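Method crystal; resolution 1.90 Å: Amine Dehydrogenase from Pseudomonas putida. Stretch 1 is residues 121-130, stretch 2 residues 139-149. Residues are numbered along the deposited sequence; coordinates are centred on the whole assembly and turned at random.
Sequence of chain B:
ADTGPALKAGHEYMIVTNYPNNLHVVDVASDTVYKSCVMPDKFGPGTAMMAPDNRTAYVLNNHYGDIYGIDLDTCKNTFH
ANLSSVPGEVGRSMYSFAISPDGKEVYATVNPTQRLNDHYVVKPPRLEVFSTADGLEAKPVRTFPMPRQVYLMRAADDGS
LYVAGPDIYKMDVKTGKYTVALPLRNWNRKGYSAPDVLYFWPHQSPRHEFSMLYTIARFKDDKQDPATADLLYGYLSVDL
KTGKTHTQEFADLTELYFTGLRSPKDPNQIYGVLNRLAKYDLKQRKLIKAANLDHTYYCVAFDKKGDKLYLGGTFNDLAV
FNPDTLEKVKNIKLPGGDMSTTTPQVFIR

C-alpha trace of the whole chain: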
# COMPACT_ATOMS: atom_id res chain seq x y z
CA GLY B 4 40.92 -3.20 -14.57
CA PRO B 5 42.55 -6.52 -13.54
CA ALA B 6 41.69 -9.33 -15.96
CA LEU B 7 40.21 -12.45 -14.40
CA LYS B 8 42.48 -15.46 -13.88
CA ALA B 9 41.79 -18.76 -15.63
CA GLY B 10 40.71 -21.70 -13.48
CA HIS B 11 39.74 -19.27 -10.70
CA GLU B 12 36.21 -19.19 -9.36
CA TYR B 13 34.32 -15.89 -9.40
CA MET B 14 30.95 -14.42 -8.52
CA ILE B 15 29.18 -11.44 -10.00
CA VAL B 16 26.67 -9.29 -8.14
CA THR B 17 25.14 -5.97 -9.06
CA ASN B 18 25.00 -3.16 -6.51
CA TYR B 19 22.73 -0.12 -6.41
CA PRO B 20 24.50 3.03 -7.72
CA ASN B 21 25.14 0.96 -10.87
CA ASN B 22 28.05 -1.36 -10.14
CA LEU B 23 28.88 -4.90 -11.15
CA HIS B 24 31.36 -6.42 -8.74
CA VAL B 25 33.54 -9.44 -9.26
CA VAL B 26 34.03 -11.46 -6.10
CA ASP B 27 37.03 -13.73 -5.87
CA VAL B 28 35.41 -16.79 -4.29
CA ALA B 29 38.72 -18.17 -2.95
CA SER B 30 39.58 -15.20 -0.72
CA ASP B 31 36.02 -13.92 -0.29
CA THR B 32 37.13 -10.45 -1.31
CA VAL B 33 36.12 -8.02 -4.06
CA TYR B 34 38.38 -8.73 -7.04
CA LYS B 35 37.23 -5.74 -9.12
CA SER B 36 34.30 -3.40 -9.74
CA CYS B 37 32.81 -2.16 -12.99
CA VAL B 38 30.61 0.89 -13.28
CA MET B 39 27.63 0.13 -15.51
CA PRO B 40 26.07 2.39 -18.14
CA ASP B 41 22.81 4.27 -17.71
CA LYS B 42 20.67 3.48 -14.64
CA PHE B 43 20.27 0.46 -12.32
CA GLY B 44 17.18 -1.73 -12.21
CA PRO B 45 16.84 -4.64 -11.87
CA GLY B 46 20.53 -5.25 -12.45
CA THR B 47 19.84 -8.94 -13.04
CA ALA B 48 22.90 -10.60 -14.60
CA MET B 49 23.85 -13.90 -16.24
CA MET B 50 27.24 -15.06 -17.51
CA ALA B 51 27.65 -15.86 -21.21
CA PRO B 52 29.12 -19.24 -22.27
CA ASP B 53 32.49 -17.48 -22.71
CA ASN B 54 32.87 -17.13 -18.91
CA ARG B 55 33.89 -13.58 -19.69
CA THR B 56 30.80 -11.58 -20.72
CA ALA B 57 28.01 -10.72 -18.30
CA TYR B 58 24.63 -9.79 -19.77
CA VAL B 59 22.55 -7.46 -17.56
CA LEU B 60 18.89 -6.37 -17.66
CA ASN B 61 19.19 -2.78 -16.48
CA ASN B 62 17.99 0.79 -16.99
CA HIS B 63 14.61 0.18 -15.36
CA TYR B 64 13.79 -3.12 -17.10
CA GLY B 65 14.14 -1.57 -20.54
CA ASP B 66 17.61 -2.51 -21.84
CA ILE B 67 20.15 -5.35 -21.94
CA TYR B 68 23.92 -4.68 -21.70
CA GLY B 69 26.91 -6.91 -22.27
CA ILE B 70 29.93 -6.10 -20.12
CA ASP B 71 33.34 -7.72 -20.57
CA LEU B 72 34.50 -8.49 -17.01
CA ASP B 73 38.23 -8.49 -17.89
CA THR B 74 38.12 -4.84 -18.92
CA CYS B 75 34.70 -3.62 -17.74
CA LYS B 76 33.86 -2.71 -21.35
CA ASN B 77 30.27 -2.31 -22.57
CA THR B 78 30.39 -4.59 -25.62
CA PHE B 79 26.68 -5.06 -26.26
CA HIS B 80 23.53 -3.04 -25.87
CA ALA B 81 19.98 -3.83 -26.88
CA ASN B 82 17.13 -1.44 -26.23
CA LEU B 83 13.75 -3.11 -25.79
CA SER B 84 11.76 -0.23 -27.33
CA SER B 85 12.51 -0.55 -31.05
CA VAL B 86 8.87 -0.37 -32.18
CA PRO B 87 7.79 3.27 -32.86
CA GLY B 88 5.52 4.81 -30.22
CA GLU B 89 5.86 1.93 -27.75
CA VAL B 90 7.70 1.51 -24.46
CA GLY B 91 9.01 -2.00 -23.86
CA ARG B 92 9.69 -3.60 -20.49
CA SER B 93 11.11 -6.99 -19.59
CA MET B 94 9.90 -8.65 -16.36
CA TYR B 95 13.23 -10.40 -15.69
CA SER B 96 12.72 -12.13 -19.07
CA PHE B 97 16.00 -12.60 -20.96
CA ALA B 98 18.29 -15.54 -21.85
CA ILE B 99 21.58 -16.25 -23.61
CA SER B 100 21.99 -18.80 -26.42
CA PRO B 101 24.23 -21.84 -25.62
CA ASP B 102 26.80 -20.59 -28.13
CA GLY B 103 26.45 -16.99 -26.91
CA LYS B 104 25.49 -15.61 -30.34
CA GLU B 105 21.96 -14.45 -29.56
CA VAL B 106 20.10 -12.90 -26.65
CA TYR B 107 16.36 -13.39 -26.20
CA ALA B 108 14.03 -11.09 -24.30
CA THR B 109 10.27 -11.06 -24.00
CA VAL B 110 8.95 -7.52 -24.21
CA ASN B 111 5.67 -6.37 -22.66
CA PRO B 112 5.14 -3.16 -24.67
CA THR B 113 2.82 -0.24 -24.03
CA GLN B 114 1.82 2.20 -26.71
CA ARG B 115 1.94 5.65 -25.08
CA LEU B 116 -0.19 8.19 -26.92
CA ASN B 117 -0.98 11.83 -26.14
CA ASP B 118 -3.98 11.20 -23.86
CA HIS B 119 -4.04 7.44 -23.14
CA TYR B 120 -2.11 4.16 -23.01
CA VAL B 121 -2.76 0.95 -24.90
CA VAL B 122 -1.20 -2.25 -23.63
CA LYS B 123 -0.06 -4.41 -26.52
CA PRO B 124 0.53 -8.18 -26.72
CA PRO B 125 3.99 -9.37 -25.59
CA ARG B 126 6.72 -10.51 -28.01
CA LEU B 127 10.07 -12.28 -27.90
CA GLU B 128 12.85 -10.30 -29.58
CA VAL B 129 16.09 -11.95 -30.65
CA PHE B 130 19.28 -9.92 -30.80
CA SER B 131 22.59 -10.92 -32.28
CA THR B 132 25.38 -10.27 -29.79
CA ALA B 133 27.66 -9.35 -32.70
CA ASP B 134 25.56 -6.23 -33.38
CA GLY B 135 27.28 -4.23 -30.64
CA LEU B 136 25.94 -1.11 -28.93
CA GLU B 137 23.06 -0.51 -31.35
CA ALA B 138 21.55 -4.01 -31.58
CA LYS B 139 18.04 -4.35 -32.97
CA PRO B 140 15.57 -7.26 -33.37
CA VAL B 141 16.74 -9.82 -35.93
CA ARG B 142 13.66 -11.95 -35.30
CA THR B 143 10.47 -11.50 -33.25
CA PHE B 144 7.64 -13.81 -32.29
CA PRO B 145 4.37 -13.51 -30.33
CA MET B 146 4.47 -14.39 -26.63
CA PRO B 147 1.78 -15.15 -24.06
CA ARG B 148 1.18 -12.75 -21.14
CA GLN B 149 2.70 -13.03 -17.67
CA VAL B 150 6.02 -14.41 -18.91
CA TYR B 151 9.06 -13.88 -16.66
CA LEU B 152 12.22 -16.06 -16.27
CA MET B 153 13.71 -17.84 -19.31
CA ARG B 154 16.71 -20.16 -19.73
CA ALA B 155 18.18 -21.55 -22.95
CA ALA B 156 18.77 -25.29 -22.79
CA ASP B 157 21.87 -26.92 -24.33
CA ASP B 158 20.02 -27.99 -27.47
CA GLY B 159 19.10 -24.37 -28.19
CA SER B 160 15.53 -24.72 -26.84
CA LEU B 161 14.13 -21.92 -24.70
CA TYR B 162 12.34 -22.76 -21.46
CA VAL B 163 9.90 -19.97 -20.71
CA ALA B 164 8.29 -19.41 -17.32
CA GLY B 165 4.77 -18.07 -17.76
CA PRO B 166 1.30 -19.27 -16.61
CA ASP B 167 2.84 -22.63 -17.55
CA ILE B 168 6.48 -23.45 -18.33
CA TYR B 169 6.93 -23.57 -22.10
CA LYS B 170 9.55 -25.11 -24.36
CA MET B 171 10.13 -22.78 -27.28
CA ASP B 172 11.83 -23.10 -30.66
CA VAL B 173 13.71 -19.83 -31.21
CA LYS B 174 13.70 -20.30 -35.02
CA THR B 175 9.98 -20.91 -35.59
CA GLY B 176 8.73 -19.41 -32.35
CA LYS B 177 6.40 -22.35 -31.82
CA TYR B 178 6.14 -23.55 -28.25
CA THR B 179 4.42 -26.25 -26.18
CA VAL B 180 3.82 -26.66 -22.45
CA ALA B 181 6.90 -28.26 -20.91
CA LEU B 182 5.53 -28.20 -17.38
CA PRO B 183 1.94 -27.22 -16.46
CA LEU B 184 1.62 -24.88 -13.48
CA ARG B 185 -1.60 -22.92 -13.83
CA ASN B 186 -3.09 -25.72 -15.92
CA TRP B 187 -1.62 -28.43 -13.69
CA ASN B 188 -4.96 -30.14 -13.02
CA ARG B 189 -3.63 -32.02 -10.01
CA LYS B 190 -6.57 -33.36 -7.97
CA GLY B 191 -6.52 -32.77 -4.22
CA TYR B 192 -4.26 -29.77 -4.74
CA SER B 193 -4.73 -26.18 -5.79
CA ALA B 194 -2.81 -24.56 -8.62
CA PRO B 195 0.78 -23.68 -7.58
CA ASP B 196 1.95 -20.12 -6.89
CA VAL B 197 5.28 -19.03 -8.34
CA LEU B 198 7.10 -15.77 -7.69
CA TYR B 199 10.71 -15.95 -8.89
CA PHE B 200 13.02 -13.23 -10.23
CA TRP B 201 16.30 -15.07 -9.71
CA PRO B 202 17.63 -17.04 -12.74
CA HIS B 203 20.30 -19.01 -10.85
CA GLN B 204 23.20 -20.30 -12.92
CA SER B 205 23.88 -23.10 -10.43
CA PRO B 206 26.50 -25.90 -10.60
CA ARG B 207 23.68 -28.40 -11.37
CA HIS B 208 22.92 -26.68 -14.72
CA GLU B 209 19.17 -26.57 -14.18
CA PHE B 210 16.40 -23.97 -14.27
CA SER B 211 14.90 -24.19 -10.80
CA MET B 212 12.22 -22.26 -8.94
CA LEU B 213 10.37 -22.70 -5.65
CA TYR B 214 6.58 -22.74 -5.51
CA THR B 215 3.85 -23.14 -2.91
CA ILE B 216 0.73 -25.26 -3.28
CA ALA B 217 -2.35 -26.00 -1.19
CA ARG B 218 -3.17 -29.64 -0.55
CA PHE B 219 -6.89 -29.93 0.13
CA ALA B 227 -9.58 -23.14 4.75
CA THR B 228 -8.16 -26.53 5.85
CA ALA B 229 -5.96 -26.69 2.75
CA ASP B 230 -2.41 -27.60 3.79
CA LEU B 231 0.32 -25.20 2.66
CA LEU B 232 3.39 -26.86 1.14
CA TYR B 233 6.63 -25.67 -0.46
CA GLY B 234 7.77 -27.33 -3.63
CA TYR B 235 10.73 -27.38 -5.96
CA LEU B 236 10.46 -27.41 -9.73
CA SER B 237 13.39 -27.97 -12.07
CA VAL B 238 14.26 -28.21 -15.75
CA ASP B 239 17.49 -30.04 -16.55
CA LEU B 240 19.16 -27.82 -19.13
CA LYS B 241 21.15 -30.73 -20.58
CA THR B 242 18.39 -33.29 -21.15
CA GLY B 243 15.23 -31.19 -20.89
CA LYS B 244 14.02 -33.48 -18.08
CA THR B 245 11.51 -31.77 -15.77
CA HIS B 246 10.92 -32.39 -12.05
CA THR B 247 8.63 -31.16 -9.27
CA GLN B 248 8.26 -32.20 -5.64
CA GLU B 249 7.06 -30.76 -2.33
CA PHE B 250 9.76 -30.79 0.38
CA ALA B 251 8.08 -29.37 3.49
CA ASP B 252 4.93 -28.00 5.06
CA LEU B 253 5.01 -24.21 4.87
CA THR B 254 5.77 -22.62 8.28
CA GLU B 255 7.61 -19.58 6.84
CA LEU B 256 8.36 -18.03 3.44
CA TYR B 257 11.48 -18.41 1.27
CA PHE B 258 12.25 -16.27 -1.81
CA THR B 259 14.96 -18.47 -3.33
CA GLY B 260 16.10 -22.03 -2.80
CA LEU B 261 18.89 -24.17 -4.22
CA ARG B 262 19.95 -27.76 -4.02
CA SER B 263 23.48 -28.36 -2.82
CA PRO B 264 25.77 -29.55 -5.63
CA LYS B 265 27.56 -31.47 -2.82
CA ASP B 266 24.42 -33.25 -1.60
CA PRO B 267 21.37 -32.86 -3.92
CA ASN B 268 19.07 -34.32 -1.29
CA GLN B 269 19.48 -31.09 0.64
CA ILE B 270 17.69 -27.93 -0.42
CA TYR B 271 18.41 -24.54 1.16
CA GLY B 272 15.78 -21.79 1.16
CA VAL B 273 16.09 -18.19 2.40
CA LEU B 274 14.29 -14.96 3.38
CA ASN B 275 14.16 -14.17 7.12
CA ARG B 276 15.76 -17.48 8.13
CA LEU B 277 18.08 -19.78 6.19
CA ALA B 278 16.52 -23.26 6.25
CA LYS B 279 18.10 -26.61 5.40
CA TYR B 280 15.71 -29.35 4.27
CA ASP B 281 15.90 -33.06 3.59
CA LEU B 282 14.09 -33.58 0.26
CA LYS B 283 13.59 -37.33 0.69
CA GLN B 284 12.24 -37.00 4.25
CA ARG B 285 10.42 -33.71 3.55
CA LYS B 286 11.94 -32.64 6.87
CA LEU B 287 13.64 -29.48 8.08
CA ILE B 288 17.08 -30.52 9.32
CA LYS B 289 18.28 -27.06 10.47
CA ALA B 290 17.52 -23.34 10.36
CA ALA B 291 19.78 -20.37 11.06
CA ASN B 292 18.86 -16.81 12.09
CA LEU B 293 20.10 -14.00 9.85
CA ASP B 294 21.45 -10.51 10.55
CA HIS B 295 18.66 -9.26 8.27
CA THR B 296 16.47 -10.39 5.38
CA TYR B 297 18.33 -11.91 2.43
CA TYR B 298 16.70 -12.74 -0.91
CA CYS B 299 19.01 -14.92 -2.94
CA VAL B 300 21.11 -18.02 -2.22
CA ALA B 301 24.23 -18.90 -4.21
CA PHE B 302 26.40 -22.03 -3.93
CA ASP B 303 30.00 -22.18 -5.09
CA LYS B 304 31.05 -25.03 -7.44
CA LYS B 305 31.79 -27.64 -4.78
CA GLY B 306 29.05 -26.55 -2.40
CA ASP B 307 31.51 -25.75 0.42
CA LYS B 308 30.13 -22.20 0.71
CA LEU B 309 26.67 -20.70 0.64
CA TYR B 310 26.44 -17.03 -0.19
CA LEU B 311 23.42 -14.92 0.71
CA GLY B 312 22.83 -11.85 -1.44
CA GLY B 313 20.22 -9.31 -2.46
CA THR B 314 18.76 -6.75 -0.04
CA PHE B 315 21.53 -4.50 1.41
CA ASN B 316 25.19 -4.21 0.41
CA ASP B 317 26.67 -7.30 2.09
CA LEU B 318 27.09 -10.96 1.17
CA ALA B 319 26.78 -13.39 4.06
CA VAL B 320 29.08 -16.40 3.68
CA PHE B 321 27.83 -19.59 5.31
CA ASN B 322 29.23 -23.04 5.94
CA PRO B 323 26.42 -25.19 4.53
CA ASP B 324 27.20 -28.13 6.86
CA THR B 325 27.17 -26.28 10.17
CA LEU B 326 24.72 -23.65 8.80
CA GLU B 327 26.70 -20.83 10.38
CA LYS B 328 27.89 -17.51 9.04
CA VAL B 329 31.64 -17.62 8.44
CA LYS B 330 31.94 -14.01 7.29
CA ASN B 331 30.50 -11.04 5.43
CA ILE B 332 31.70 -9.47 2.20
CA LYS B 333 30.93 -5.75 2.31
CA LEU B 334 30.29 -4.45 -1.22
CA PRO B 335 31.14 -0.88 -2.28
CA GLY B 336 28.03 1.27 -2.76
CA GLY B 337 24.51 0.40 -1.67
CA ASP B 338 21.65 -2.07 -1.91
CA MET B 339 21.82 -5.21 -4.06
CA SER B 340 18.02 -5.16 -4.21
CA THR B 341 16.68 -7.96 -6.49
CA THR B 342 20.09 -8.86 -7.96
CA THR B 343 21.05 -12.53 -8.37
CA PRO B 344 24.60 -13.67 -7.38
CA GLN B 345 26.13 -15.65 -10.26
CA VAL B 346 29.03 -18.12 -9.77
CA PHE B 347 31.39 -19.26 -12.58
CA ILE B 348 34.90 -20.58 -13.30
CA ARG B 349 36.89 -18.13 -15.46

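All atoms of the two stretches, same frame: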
# COMPACT_ATOMS: atom_id res chain seq x y z
N VAL B 121 -2.17 2.14 -24.31
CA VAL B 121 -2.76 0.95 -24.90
C VAL B 121 -1.74 -0.14 -24.69
O VAL B 121 -0.62 -0.04 -25.17
CB VAL B 121 -3.06 1.10 -26.41
CG1 VAL B 121 -3.72 -0.16 -26.94
CG2 VAL B 121 -3.98 2.28 -26.67
N VAL B 122 -2.10 -1.13 -23.89
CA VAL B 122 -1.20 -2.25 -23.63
C VAL B 122 -1.28 -3.16 -24.84
O VAL B 122 -2.37 -3.45 -25.35
CB VAL B 122 -1.59 -3.01 -22.33
CG1 VAL B 122 -0.60 -4.11 -22.04
CG2 VAL B 122 -1.64 -2.05 -21.16
N LYS B 123 -0.12 -3.56 -25.35
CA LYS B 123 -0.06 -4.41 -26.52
C LYS B 123 0.36 -5.81 -26.12
O LYS B 123 0.85 -6.02 -25.01
CB LYS B 123 0.96 -3.85 -27.51
CG LYS B 123 0.64 -2.48 -28.04
CD LYS B 123 -0.60 -2.51 -28.90
CE LYS B 123 -0.75 -1.22 -29.67
NZ LYS B 123 0.51 -0.94 -30.46
N PRO B 124 0.15 -6.79 -27.01
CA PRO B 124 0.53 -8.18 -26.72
C PRO B 124 2.05 -8.30 -26.59
O PRO B 124 2.79 -7.54 -27.22
CB PRO B 124 0.03 -8.93 -27.95
CG PRO B 124 -1.16 -8.14 -28.36
CD PRO B 124 -0.66 -6.73 -28.23
N PRO B 125 2.54 -9.21 -25.74
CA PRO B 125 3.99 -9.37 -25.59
C PRO B 125 4.64 -10.01 -26.82
O PRO B 125 3.96 -10.55 -27.70
CB PRO B 125 4.10 -10.28 -24.36
CG PRO B 125 2.84 -9.98 -23.59
CD PRO B 125 1.82 -9.95 -24.69
N ARG B 126 5.96 -9.93 -26.89
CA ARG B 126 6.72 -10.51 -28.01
C ARG B 126 8.14 -10.84 -27.60
O ARG B 126 8.71 -10.18 -26.75
CB ARG B 126 6.75 -9.54 -29.20
CG ARG B 126 7.43 -8.22 -28.89
CD ARG B 126 7.39 -7.26 -30.06
NE ARG B 126 7.85 -5.93 -29.64
CZ ARG B 126 7.06 -4.88 -29.47
NH1 ARG B 126 5.75 -4.98 -29.70
NH2 ARG B 126 7.56 -3.74 -29.03
N LEU B 127 8.69 -11.90 -28.17
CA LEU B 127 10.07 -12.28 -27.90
C LEU B 127 10.88 -11.60 -29.00
O LEU B 127 10.47 -11.59 -30.16
CB LEU B 127 10.25 -13.80 -28.01
CG LEU B 127 11.67 -14.31 -27.68
CD1 LEU B 127 11.81 -14.50 -26.17
CD2 LEU B 127 11.92 -15.63 -28.39
N GLU B 128 11.98 -10.96 -28.62
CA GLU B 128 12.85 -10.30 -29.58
C GLU B 128 14.22 -10.94 -29.46
O GLU B 128 14.73 -11.14 -28.36
CB GLU B 128 12.94 -8.80 -29.29
CG GLU B 128 11.64 -8.07 -29.50
CD GLU B 128 11.76 -6.58 -29.31
OE1 GLU B 128 12.71 -6.11 -28.66
OE2 GLU B 128 10.89 -5.87 -29.82
N VAL B 129 14.79 -11.31 -30.60
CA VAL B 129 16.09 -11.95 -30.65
C VAL B 129 17.10 -10.92 -31.11
O VAL B 129 16.85 -10.18 -32.06
CB VAL B 129 16.10 -13.13 -31.63
CG1 VAL B 129 17.40 -13.90 -31.52
CG2 VAL B 129 14.91 -14.05 -31.39
N PHE B 130 18.24 -10.86 -30.44
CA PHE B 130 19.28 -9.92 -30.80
C PHE B 130 20.55 -10.71 -31.02
O PHE B 130 20.78 -11.73 -30.38
CB PHE B 130 19.53 -8.91 -29.67
CG PHE B 130 18.31 -8.14 -29.26
CD1 PHE B 130 17.47 -8.62 -28.26
CD2 PHE B 130 17.99 -6.95 -29.89
CE1 PHE B 130 16.33 -7.92 -27.90
CE2 PHE B 130 16.85 -6.24 -29.53
CZ PHE B 130 16.02 -6.73 -28.53
N LYS B 139 19.48 -4.42 -32.73
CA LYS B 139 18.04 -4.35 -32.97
C LYS B 139 17.51 -5.74 -33.28
O LYS B 139 18.28 -6.63 -33.62
CB LYS B 139 17.75 -3.36 -34.11
CG LYS B 139 17.75 -1.90 -33.65
CD LYS B 139 17.70 -0.92 -34.80
CE LYS B 139 17.50 0.50 -34.30
NZ LYS B 139 16.11 0.76 -33.78
N PRO B 140 16.19 -5.95 -33.11
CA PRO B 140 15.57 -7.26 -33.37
C PRO B 140 15.91 -7.87 -34.73
O PRO B 140 15.77 -7.22 -35.77
CB PRO B 140 14.08 -6.95 -33.26
CG PRO B 140 14.03 -5.88 -32.25
CD PRO B 140 15.17 -4.98 -32.66
N VAL B 141 16.42 -9.10 -34.70
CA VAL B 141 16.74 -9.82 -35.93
C VAL B 141 15.64 -10.84 -36.20
O VAL B 141 15.54 -11.40 -37.28
CB VAL B 141 18.14 -10.51 -35.89
CG1 VAL B 141 19.24 -9.48 -35.78
CG2 VAL B 141 18.22 -11.52 -34.73
N ARG B 142 14.76 -11.01 -35.21
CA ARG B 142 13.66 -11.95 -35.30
C ARG B 142 12.73 -11.65 -34.13
O ARG B 142 13.21 -11.30 -33.06
CB ARG B 142 14.20 -13.37 -35.17
CG ARG B 142 13.50 -14.43 -35.97
CD ARG B 142 14.13 -15.80 -35.69
NE ARG B 142 15.58 -15.71 -35.72
CZ ARG B 142 16.38 -16.15 -34.76
NH1 ARG B 142 15.90 -16.74 -33.68
NH2 ARG B 142 17.68 -15.94 -34.86
N THR B 143 11.43 -11.72 -34.34
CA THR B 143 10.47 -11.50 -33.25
C THR B 143 9.25 -12.38 -33.41
O THR B 143 8.78 -12.62 -34.52
CB THR B 143 10.09 -9.97 -33.01
OG1 THR B 143 8.67 -9.80 -32.97
CG2 THR B 143 10.70 -9.06 -34.02
N PHE B 144 8.78 -12.91 -32.29
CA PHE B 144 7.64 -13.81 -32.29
C PHE B 144 6.65 -13.38 -31.22
O PHE B 144 7.00 -12.61 -30.33
CB PHE B 144 8.08 -15.23 -31.93
CG PHE B 144 9.25 -15.73 -32.72
CD1 PHE B 144 10.53 -15.67 -32.20
CD2 PHE B 144 9.06 -16.31 -33.97
CE1 PHE B 144 11.62 -16.18 -32.91
CE2 PHE B 144 10.13 -16.82 -34.69
CZ PHE B 144 11.42 -16.75 -34.16
N PRO B 145 5.40 -13.85 -31.32
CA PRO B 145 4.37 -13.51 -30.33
C PRO B 145 4.58 -14.33 -29.06
O PRO B 145 5.00 -15.49 -29.12
CB PRO B 145 3.07 -13.88 -31.04
CG PRO B 145 3.48 -15.02 -31.92
CD PRO B 145 4.81 -14.55 -32.47
N MET B 146 4.31 -13.72 -27.91
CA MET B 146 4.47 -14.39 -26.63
C MET B 146 3.22 -14.26 -25.77
O MET B 146 2.43 -13.33 -25.94
CB MET B 146 5.64 -13.79 -25.85
CG MET B 146 7.01 -14.09 -26.41
SD MET B 146 7.38 -15.84 -26.31
CE MET B 146 7.82 -16.00 -24.56
N PRO B 147 2.97 -15.26 -24.91
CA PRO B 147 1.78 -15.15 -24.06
C PRO B 147 2.07 -14.15 -22.93
O PRO B 147 3.22 -13.74 -22.73
CB PRO B 147 1.61 -16.59 -23.53
CG PRO B 147 2.99 -17.17 -23.59
CD PRO B 147 3.54 -16.62 -24.87
N ARG B 148 1.03 -13.70 -22.25
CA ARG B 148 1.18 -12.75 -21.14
C ARG B 148 1.73 -13.43 -19.91
O ARG B 148 1.71 -14.65 -19.81
CB ARG B 148 -0.16 -12.13 -20.76
CG ARG B 148 -0.71 -11.21 -21.78
CD ARG B 148 -1.35 -10.02 -21.13
NE ARG B 148 -1.20 -8.90 -22.03
CZ ARG B 148 -0.31 -7.93 -21.90
NH1 ARG B 148 0.52 -7.90 -20.87
NH2 ARG B 148 -0.16 -7.07 -22.88
N GLN B 149 2.17 -12.60 -18.96
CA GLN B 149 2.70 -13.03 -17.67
C GLN B 149 3.94 -13.93 -17.74
O GLN B 149 4.14 -14.81 -16.90
CB GLN B 149 1.59 -13.66 -16.83
CG GLN B 149 0.44 -12.68 -16.54
CD GLN B 149 -0.84 -13.35 -16.07
OE1 GLN B 149 -1.27 -14.36 -16.64
NE2 GLN B 149 -1.46 -12.79 -15.05

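Two neighbouring segments of the chain pair as antiparallel strands, the one running from Arg-126 to Phe-130 against the one that ends at Pro-145, their directions 165° apart, and together the stretches bury 829 Å². The backbone sets the register, and the side chains fill in around it.

Stretch 2 enters at Lys-139, whose side chain leaves the contact while its backbone passes the ring of Phe-130 (CD2 of Phe-130 to C of Lys-139, 3.6 Å). Pro-140 continues this packing: its CD lies 3.8 Å from CE2 of Phe-130, and its CG 3.8 Å from CD of Glu-128. With no amide hydrogen to satisfy, proline can sit here without a backbone acceptor, and its CA makes a CA-H...O contact with Val-129 O at 3.4 Å. The conventional bond to that oxygen comes from the next residue, Val-141 N to Val-129 O, 2.9 Å and nearly straight. Val-141 also sets its CG2 4.1 Å from CG1 of Val-129, although much of it remains exposed.

Arg-142 accepts from the other strand, Val-129 N to Arg-142 O at 2.9 Å. Its guanidinium lays one face over CG1 of Val-129, so the flat, weakly hydrated surface covers a buried aliphatic residue while NH1 and NH2 find hydrogen bonds elsewhere in the structure.

Thr-143 pairs with Glu-128 at a non-hydrogen-bonded position, and their side chains share a face of the sheet. Its CA approaches Leu-127 O at 3.1 Å in a CA-H...O contact. On this face Glu-128 is held by its own strand: Arg-126 NE bonds OE2 of Glu-128 at 3.0 Å, a salt bridge between residues two apart, which a strand places on the same side.

Phe-144 and Leu-127 form the reciprocal pair, Leu-127 N to Phe-144 O at 2.8 Å and Phe-144 N to Leu-127 O at 3.0 Å. On the face shared by Leu-127, Val-129, Arg-142 and Phe-144, the phenylalanine ring reaches both aliphatic residues, CD1 to CD2 of Leu-127 at 4.1 Å and CE1 to CG2 of Val-129 at 4.2 Å.

Pro-145 turns its ring away, opposite Arg-126, where the non-hydrogen-bonded register asks for no amide hydrogen. Met-146 then donates from N to Pro-125 O (3.2 Å). Its flexible, buried side chain, m at all three chi angles, brings CG to 3.6 Å from CB of Leu-127, while its CB lies 4.1 Å from CB of Pro-125.

Beyond Pro-147, Arg-148 reaches back, its guanidinium face over CD of Pro-125. NH2 comes 2.6 Å from O of Lys-123, but the angle is too poor for a hydrogen bond.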